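Local coordinates for protein hydrazine synthase subunit alpha (Candidatus Kuenenia stuttgartiensis, PDB 5C2V) that catalyses, as the alpha subunit of hydrazine synthase, the condensation of hydroxylamine with ammonia to form hydrazine in anammox bacteria, at residues 274-277 with 278-281; 558-561 with 562-566; 315-318 with 319-322. All blocks are in the same frame, centred on the assembly; numbering follows the deposited sequence.

Contact 1: residues 274-277 with 278-281; sequences GNCD and GEIG. With ZN (zinc ion), chain B; HEC (heme c), chain C.
The carboxylate of E279 folds back over the backbone of G274 to C276 and is gripped there through one oxygen. OE1 of E279 accepts from G274 N at 2.8 Å and from C276 N at 3.1 Å. The two donors come from opposite faces of the carboxylate plane, so OE1 lies between the two amides, each meeting it from out of the plane. The bond from C276 N is fairly straight, at 162°. The extended chain of E279 makes this reach possible, and its CB and CG run past C276 O on the way. OE2 of E279 lies alongside CB of C276, 3.5 Å away, and forms a salt bridge with R565. One carboxylate therefore ties up two backbone amides and faces a charged partner, which probably stabilises its anionic form.

The backbone closes the same loop. C276 to E279 form a type II beta turn, with E279 N donating to C276 O at 3.3 Å. G278 takes the third position of the turn, with a positive phi of 100°.

The ends of the C276 and N275 side chains reach the zinc and heme c. SG of C276 binds the zinc ion at 2.3 Å. H560, a heme carboxylate oxygen (O2A) and a water complete the zinc site. CG of N275 is anti to the backbone N (chi1 -164°), and ND2 of N275 donates a hydrogen bond to heme O2A at 3.0 Å. The propionate is thus held by both the metal and an amide. The water donates to the other propionate, at O2D.

The loop leaves strand 270-273, the outermost strand of one four-stranded antiparallel sheet, and leads to strand 285-291, at the edge of the next. It links two blades of the beta-propeller and places the zinc ligand beside the heme of the middle domain.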
# COMPACT_ATOMS: atom_id res chain seq x y z
N GLY D 274 -10.36 -3.79 -10.77
CA GLY D 274 -9.70 -2.59 -10.26
C GLY D 274 -10.18 -2.00 -8.95
O GLY D 274 -9.58 -1.03 -8.46
N ASN D 275 -11.24 -2.53 -8.36
CA ASN D 275 -11.78 -1.97 -7.12
C ASN D 275 -11.35 -2.67 -5.83
O ASN D 275 -11.64 -2.18 -4.74
CB ASN D 275 -13.31 -1.95 -7.18
CG ASN D 275 -13.92 -1.04 -6.14
OD1 ASN D 275 -13.80 0.18 -6.22
ND2 ASN D 275 -14.58 -1.63 -5.15
N CYS D 276 -10.64 -3.79 -5.94
CA CYS D 276 -10.41 -4.62 -4.76
C CYS D 276 -8.93 -4.77 -4.40
O CYS D 276 -8.05 -4.63 -5.25
CB CYS D 276 -11.03 -6.00 -4.98
SG CYS D 276 -12.85 -6.01 -5.03
N ASP D 277 -8.67 -5.06 -3.13
CA ASP D 277 -7.31 -5.25 -2.63
C ASP D 277 -6.62 -6.40 -3.34
O ASP D 277 -7.20 -7.47 -3.54
CB ASP D 277 -7.32 -5.50 -1.12
CG ASP D 277 -7.87 -4.33 -0.33
OD1 ASP D 277 -7.10 -3.39 -0.04
OD2 ASP D 277 -9.08 -4.34 -0.00
N GLY D 278 -5.36 -6.19 -3.72
CA GLY D 278 -4.57 -7.20 -4.39
C GLY D 278 -4.52 -7.01 -5.89
O GLY D 278 -3.63 -7.54 -6.56
N GLU D 279 -5.48 -6.26 -6.42
CA GLU D 279 -5.55 -6.01 -7.86
C GLU D 279 -4.58 -4.92 -8.30
O GLU D 279 -4.20 -4.04 -7.52
CB GLU D 279 -6.98 -5.66 -8.25
CG GLU D 279 -7.95 -6.81 -8.06
CD GLU D 279 -9.40 -6.41 -8.26
OE1 GLU D 279 -9.66 -5.22 -8.51
OE2 GLU D 279 -10.28 -7.30 -8.17
N ILE D 280 -4.17 -4.99 -9.56
CA ILE D 280 -3.11 -4.14 -10.10
C ILE D 280 -3.62 -2.75 -10.52
O ILE D 280 -4.76 -2.59 -10.95
CB ILE D 280 -2.43 -4.83 -11.31
CG1 ILE D 280 -1.97 -6.24 -10.91
CG2 ILE D 280 -1.26 -4.02 -11.84
CD1 ILE D 280 -1.25 -6.99 -12.01
N GLY D 281 -2.75 -1.75 -10.38
CA GLY D 281 -3.02 -0.40 -10.83
C GLY D 281 -3.25 0.65 -9.76
O GLY D 281 -3.10 1.84 -10.02
ZN ZN B . -14.15 -5.29 -3.30
FE HEC C . -20.82 -5.46 -0.72
CHA HEC C . -18.04 -3.79 -1.92
CHB HEC C . -22.39 -4.96 -3.72
CHC HEC C . -23.74 -6.75 0.58
CHD HEC C . -19.34 -5.76 2.36
NA HEC C . -20.31 -4.55 -2.49
C1A HEC C . -19.11 -3.92 -2.77
C2A HEC C . -19.18 -3.41 -4.12
C3A HEC C . -20.38 -3.73 -4.62
C4A HEC C . -21.11 -4.45 -3.61
CMA HEC C . -20.90 -3.38 -6.04
CAA HEC C . -18.06 -2.63 -4.84
CBA HEC C . -17.27 -3.57 -5.75
CGA HEC C . -16.49 -4.57 -4.95
O1A HEC C . -16.57 -5.79 -5.26
O2A HEC C . -15.79 -4.16 -3.99
NB HEC C . -22.77 -5.68 -1.40
C1B HEC C . -23.08 -5.65 -2.75
C2B HEC C . -24.25 -6.48 -2.95
C3B HEC C . -24.63 -6.97 -1.77
C4B HEC C . -23.71 -6.48 -0.77
CMB HEC C . -24.94 -6.74 -4.31
CAB HEC C . -25.84 -7.91 -1.54
CBB HEC C . -26.91 -7.18 -0.70
NC HEC C . -21.41 -6.18 1.12
C1C HEC C . -22.69 -6.57 1.46
C2C HEC C . -22.71 -6.85 2.89
C3C HEC C . -21.53 -6.47 3.39
C4C HEC C . -20.67 -6.11 2.28
CMC HEC C . -23.97 -7.18 3.72
CAC HEC C . -21.13 -6.54 4.88
CBC HEC C . -20.91 -5.11 5.42
ND HEC C . -18.98 -4.86 0.10
C1D HEC C . -18.58 -5.12 1.40
C2D HEC C . -17.24 -4.63 1.60
C3D HEC C . -16.83 -4.02 0.26
C4D HEC C . -17.97 -4.20 -0.61
CMD HEC C . -16.40 -4.71 2.90
CAD HEC C . -15.50 -3.34 -0.11
CBD HEC C . -15.37 -2.05 0.70
CGD HEC C . -14.06 -1.39 0.39
O1D HEC C . -13.70 -0.43 1.11
O2D HEC C . -13.37 -1.82 -0.57
O HOH W 1 -12.97 -4.04 -2.09

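Contact 2: residues 558-561 with 562-566; sequences GCHY and GSYRG. With ZN (zinc ion), chain B; HEC (heme c), chain C.
H560 N and Y564 OH meet at 3.2 Å across the bend of this loop, in a weak hydrogen bond of 124°. It joins the two residues that bind the metals.

Y564 OH is the axial ligand of the heme iron, at 2.1 Å. Its first torsion (chi1 40°) sets CG between the backbone N and carbonyl carbon, and the ring then leans over the porphyrin. NE2 of H560 binds zinc, while ND1 is held by D440, which helps fix the rotation of the imidazole.

C559 SG is bonded covalently to CAC of the heme. With C556 and H560 it makes up the CXXCH motif of c-type hemes. The usual roles are changed, because the motif histidine takes zinc and a tyrosine four residues on takes the pentacoordinated iron.

Packing on the heme is close. One face of the Y564 ring meets the porphyrin, with CE2 of Y564 3.3 Å from heme C1B, and a propionate oxygen, O1A, lies at the ring edge. The edge of the H560 ring meets the other oxygen of that propionate, O2A. Farther from the heme, Y561 OH is hydrogen-bonded to R567, and the Y561 side chain packs on D303 of the beta subunit.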
# COMPACT_ATOMS: atom_id res chain seq x y z
N GLY D 558 -23.07 -13.15 0.45
CA GLY D 558 -22.36 -12.83 1.66
C GLY D 558 -21.91 -11.39 1.73
O GLY D 558 -22.33 -10.56 0.92
N CYS D 559 -21.07 -11.08 2.70
CA CYS D 559 -20.57 -9.73 2.86
C CYS D 559 -19.20 -9.66 2.21
O CYS D 559 -18.21 -10.12 2.77
CB CYS D 559 -20.51 -9.38 4.35
SG CYS D 559 -19.75 -7.80 4.79
N HIS D 560 -19.16 -9.04 1.03
CA HIS D 560 -18.00 -9.07 0.15
C HIS D 560 -17.38 -10.46 0.05
O HIS D 560 -16.17 -10.62 0.16
CB HIS D 560 -16.94 -8.06 0.60
CG HIS D 560 -15.96 -7.69 -0.47
ND1 HIS D 560 -14.75 -8.34 -0.63
CD2 HIS D 560 -16.01 -6.76 -1.45
CE1 HIS D 560 -14.10 -7.82 -1.65
NE2 HIS D 560 -14.84 -6.85 -2.16
N TYR D 561 -18.21 -11.48 -0.16
CA TYR D 561 -17.72 -12.85 -0.26
C TYR D 561 -17.16 -13.15 -1.65
O TYR D 561 -16.38 -14.09 -1.83
CB TYR D 561 -18.83 -13.85 0.09
CG TYR D 561 -18.56 -15.27 -0.35
CD1 TYR D 561 -17.63 -16.06 0.32
CD2 TYR D 561 -19.23 -15.83 -1.44
CE1 TYR D 561 -17.38 -17.36 -0.09
CE2 TYR D 561 -18.98 -17.12 -1.85
CZ TYR D 561 -18.05 -17.89 -1.17
OH TYR D 561 -17.80 -19.18 -1.57
N GLY D 562 -17.55 -12.34 -2.63
CA GLY D 562 -17.10 -12.55 -4.00
C GLY D 562 -18.16 -13.10 -4.93
O GLY D 562 -17.87 -13.40 -6.09
N SER D 563 -19.39 -13.23 -4.43
CA SER D 563 -20.50 -13.68 -5.27
C SER D 563 -20.76 -12.68 -6.39
O SER D 563 -21.19 -13.07 -7.48
CB SER D 563 -21.77 -13.88 -4.45
OG SER D 563 -22.36 -12.64 -4.11
N TYR D 564 -20.52 -11.40 -6.13
CA TYR D 564 -20.62 -10.40 -7.18
C TYR D 564 -19.28 -10.04 -7.81
O TYR D 564 -19.22 -9.13 -8.64
CB TYR D 564 -21.32 -9.13 -6.67
CG TYR D 564 -20.98 -8.66 -5.27
CD1 TYR D 564 -19.87 -7.85 -5.03
CD2 TYR D 564 -21.80 -8.97 -4.19
CE1 TYR D 564 -19.57 -7.40 -3.75
CE2 TYR D 564 -21.51 -8.53 -2.91
CZ TYR D 564 -20.40 -7.74 -2.70
OH TYR D 564 -20.12 -7.29 -1.42
N ARG D 565 -18.20 -10.72 -7.43
CA ARG D 565 -16.91 -10.41 -8.05
C ARG D 565 -16.25 -11.57 -8.80
O ARG D 565 -16.38 -11.67 -10.02
CB ARG D 565 -15.95 -9.88 -6.97
CG ARG D 565 -14.52 -9.62 -7.44
CD ARG D 565 -14.46 -8.57 -8.53
NE ARG D 565 -13.12 -8.45 -9.08
CZ ARG D 565 -12.66 -9.17 -10.10
NH1 ARG D 565 -13.45 -10.06 -10.69
NH2 ARG D 565 -11.43 -8.99 -10.54
N GLY D 566 -15.57 -12.46 -8.08
CA GLY D 566 -14.86 -13.55 -8.73
C GLY D 566 -15.32 -14.96 -8.44
O GLY D 566 -14.73 -15.92 -8.92
ZN ZN B . -14.15 -5.29 -3.30
FE HEC C . -20.82 -5.46 -0.72
CHA HEC C . -18.04 -3.79 -1.92
CHB HEC C . -22.39 -4.96 -3.72
CHC HEC C . -23.74 -6.75 0.58
CHD HEC C . -19.34 -5.76 2.36
NA HEC C . -20.31 -4.55 -2.49
C1A HEC C . -19.11 -3.92 -2.77
C2A HEC C . -19.18 -3.41 -4.12
C3A HEC C . -20.38 -3.73 -4.62
C4A HEC C . -21.11 -4.45 -3.61
CMA HEC C . -20.90 -3.38 -6.04
CAA HEC C . -18.06 -2.63 -4.84
CBA HEC C . -17.27 -3.57 -5.75
CGA HEC C . -16.49 -4.57 -4.95
O1A HEC C . -16.57 -5.79 -5.26
O2A HEC C . -15.79 -4.16 -3.99
NB HEC C . -22.77 -5.68 -1.40
C1B HEC C . -23.08 -5.65 -2.75
C2B HEC C . -24.25 -6.48 -2.95
C3B HEC C . -24.63 -6.97 -1.77
C4B HEC C . -23.71 -6.48 -0.77
CMB HEC C . -24.94 -6.74 -4.31
CAB HEC C . -25.84 -7.91 -1.54
CBB HEC C . -26.91 -7.18 -0.70
NC HEC C . -21.41 -6.18 1.12
C1C HEC C . -22.69 -6.57 1.46
C2C HEC C . -22.71 -6.85 2.89
C3C HEC C . -21.53 -6.47 3.39
C4C HEC C . -20.67 -6.11 2.28
CMC HEC C . -23.97 -7.18 3.72
CAC HEC C . -21.13 -6.54 4.88
CBC HEC C . -20.91 -5.11 5.42
ND HEC C . -18.98 -4.86 0.10
C1D HEC C . -18.58 -5.12 1.40
C2D HEC C . -17.24 -4.63 1.60
C3D HEC C . -16.83 -4.02 0.26
C4D HEC C . -17.97 -4.20 -0.61
CMD HEC C . -16.40 -4.71 2.90
CAD HEC C . -15.50 -3.34 -0.11
CBD HEC C . -15.37 -2.05 0.70
CGD HEC C . -14.06 -1.39 0.39
O1D HEC C . -13.70 -0.43 1.11
O2D HEC C . -13.37 -1.82 -0.57
O HOH W 1 -12.97 -4.04 -2.09

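Contact 3: residues 315-318 with 319-322; sequences AVSW and DAPF
S317 and A320 form the tight part of this turn. OG of S317 accepts a hydrogen bond from A320 N at 3.2 Å, with an angle of 141°. The torsion chi1 of 79° places OG between the backbone N and the carbonyl carbon of S317, facing the turn. S317 OG also lies 2.8 Å from A320 O. CB of A320 packs beside OG as well.

P321 packs next to it. Its nitrogen has no hydrogen to give to S317 O, so no hydrogen bond forms there, and the ring packs against the carbonyls. CD of P321 rests 3.4 Å from W318 O. That carbonyl takes a hydrogen bond from N250 of the beta subunit.

W318 and D319 cross at about a right angle, with ring and carboxylate planes 62° apart. OD1 of D319 approaches CD1 of W318 to 3.4 Å. The stronger partner of D319 is R296, through a salt bridge.

The turn follows strand 312-317, the third strand of a propeller blade, and leads toward the short outer strand 327-328. The W318 side chain packs on I298 of the neighbouring strand in this blade and on I272 of strand 270-273 in the adjacent blade. P321 is the centre of an inverse gamma turn, in which F322 N bonds weakly to A320 O.

The contact is looser at V316 and F322. V316 points toward the loop, but CG1 of V316 comes no nearer than 4.2 Å to F322 O. The F322 side chain points away from the strand segment and is partly exposed. The edge of its ring meets CB of A320, and elsewhere it packs on R565 and on G306 of the beta subunit.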
# COMPACT_ATOMS: atom_id res chain seq x y z
N ALA D 315 -4.78 -4.04 -20.32
CA ALA D 315 -5.79 -4.99 -20.77
C ALA D 315 -6.01 -6.14 -19.79
O ALA D 315 -5.06 -6.66 -19.20
CB ALA D 315 -5.42 -5.54 -22.14
N VAL D 316 -7.28 -6.53 -19.62
CA VAL D 316 -7.63 -7.72 -18.85
C VAL D 316 -8.75 -8.47 -19.57
O VAL D 316 -9.72 -7.87 -20.02
CB VAL D 316 -8.08 -7.39 -17.41
CG1 VAL D 316 -6.88 -7.01 -16.55
CG2 VAL D 316 -9.12 -6.27 -17.41
N SER D 317 -8.60 -9.79 -19.69
CA SER D 317 -9.57 -10.60 -20.42
C SER D 317 -10.99 -10.43 -19.87
O SER D 317 -11.20 -10.47 -18.66
CB SER D 317 -9.18 -12.08 -20.38
OG SER D 317 -9.54 -12.67 -19.14
N TRP D 318 -11.95 -10.23 -20.77
CA TRP D 318 -13.34 -10.05 -20.37
C TRP D 318 -13.92 -11.31 -19.75
O TRP D 318 -14.69 -11.24 -18.80
CB TRP D 318 -14.19 -9.62 -21.57
CG TRP D 318 -15.64 -9.93 -21.39
CD1 TRP D 318 -16.33 -10.98 -21.92
CD2 TRP D 318 -16.58 -9.20 -20.59
NE1 TRP D 318 -17.65 -10.94 -21.52
CE2 TRP D 318 -17.83 -9.85 -20.70
CE3 TRP D 318 -16.50 -8.04 -19.80
CZ2 TRP D 318 -18.97 -9.39 -20.05
CZ3 TRP D 318 -17.63 -7.59 -19.16
CH2 TRP D 318 -18.85 -8.27 -19.29
N ASP D 319 -13.53 -12.46 -20.29
CA ASP D 319 -14.03 -13.74 -19.82
C ASP D 319 -13.59 -14.02 -18.38
O ASP D 319 -14.39 -14.46 -17.55
CB ASP D 319 -13.57 -14.87 -20.74
CG ASP D 319 -14.12 -14.74 -22.15
OD1 ASP D 319 -15.21 -14.15 -22.31
OD2 ASP D 319 -13.46 -15.22 -23.09
N ALA D 320 -12.32 -13.76 -18.10
CA ALA D 320 -11.78 -13.94 -16.75
C ALA D 320 -10.97 -12.73 -16.31
O ALA D 320 -9.74 -12.74 -16.38
CB ALA D 320 -10.94 -15.20 -16.69
N PRO D 321 -11.66 -11.67 -15.85
CA PRO D 321 -11.00 -10.43 -15.44
C PRO D 321 -10.30 -10.56 -14.09
O PRO D 321 -10.84 -10.15 -13.06
CB PRO D 321 -12.15 -9.43 -15.36
CG PRO D 321 -13.34 -10.27 -15.06
CD PRO D 321 -13.13 -11.58 -15.76
N PHE D 322 -9.10 -11.13 -14.10
CA PHE D 322 -8.30 -11.26 -12.89
C PHE D 322 -6.86 -10.85 -13.15
O PHE D 322 -6.50 -10.48 -14.27
CB PHE D 322 -8.37 -12.70 -12.36
CG PHE D 322 -9.77 -13.19 -12.13
CD1 PHE D 322 -10.43 -12.91 -10.95
CD2 PHE D 322 -10.43 -13.93 -13.10
CE1 PHE D 322 -11.72 -13.36 -10.73
CE2 PHE D 322 -11.72 -14.38 -12.90
CZ PHE D 322 -12.37 -14.09 -11.71

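Contacts 2 and 3 are buried, whereas contact 1 is only partly so, with D277 and G278 exposed. Contacts 1 and 2 share the zinc ion and the heme: the propeller supplies a thiolate and the middle domain an imidazole to one metal site. Contact 3 has no metal. Its nearest side chain, F322, lies about 11 Å from the zinc, and its chemistry is that of a strand end turning beside the beta subunit. Contacts 1 and 3 do not touch, but R565 of contact 2 reaches both, as a salt bridge to E279 and a probable hydrogen bond to P321 O.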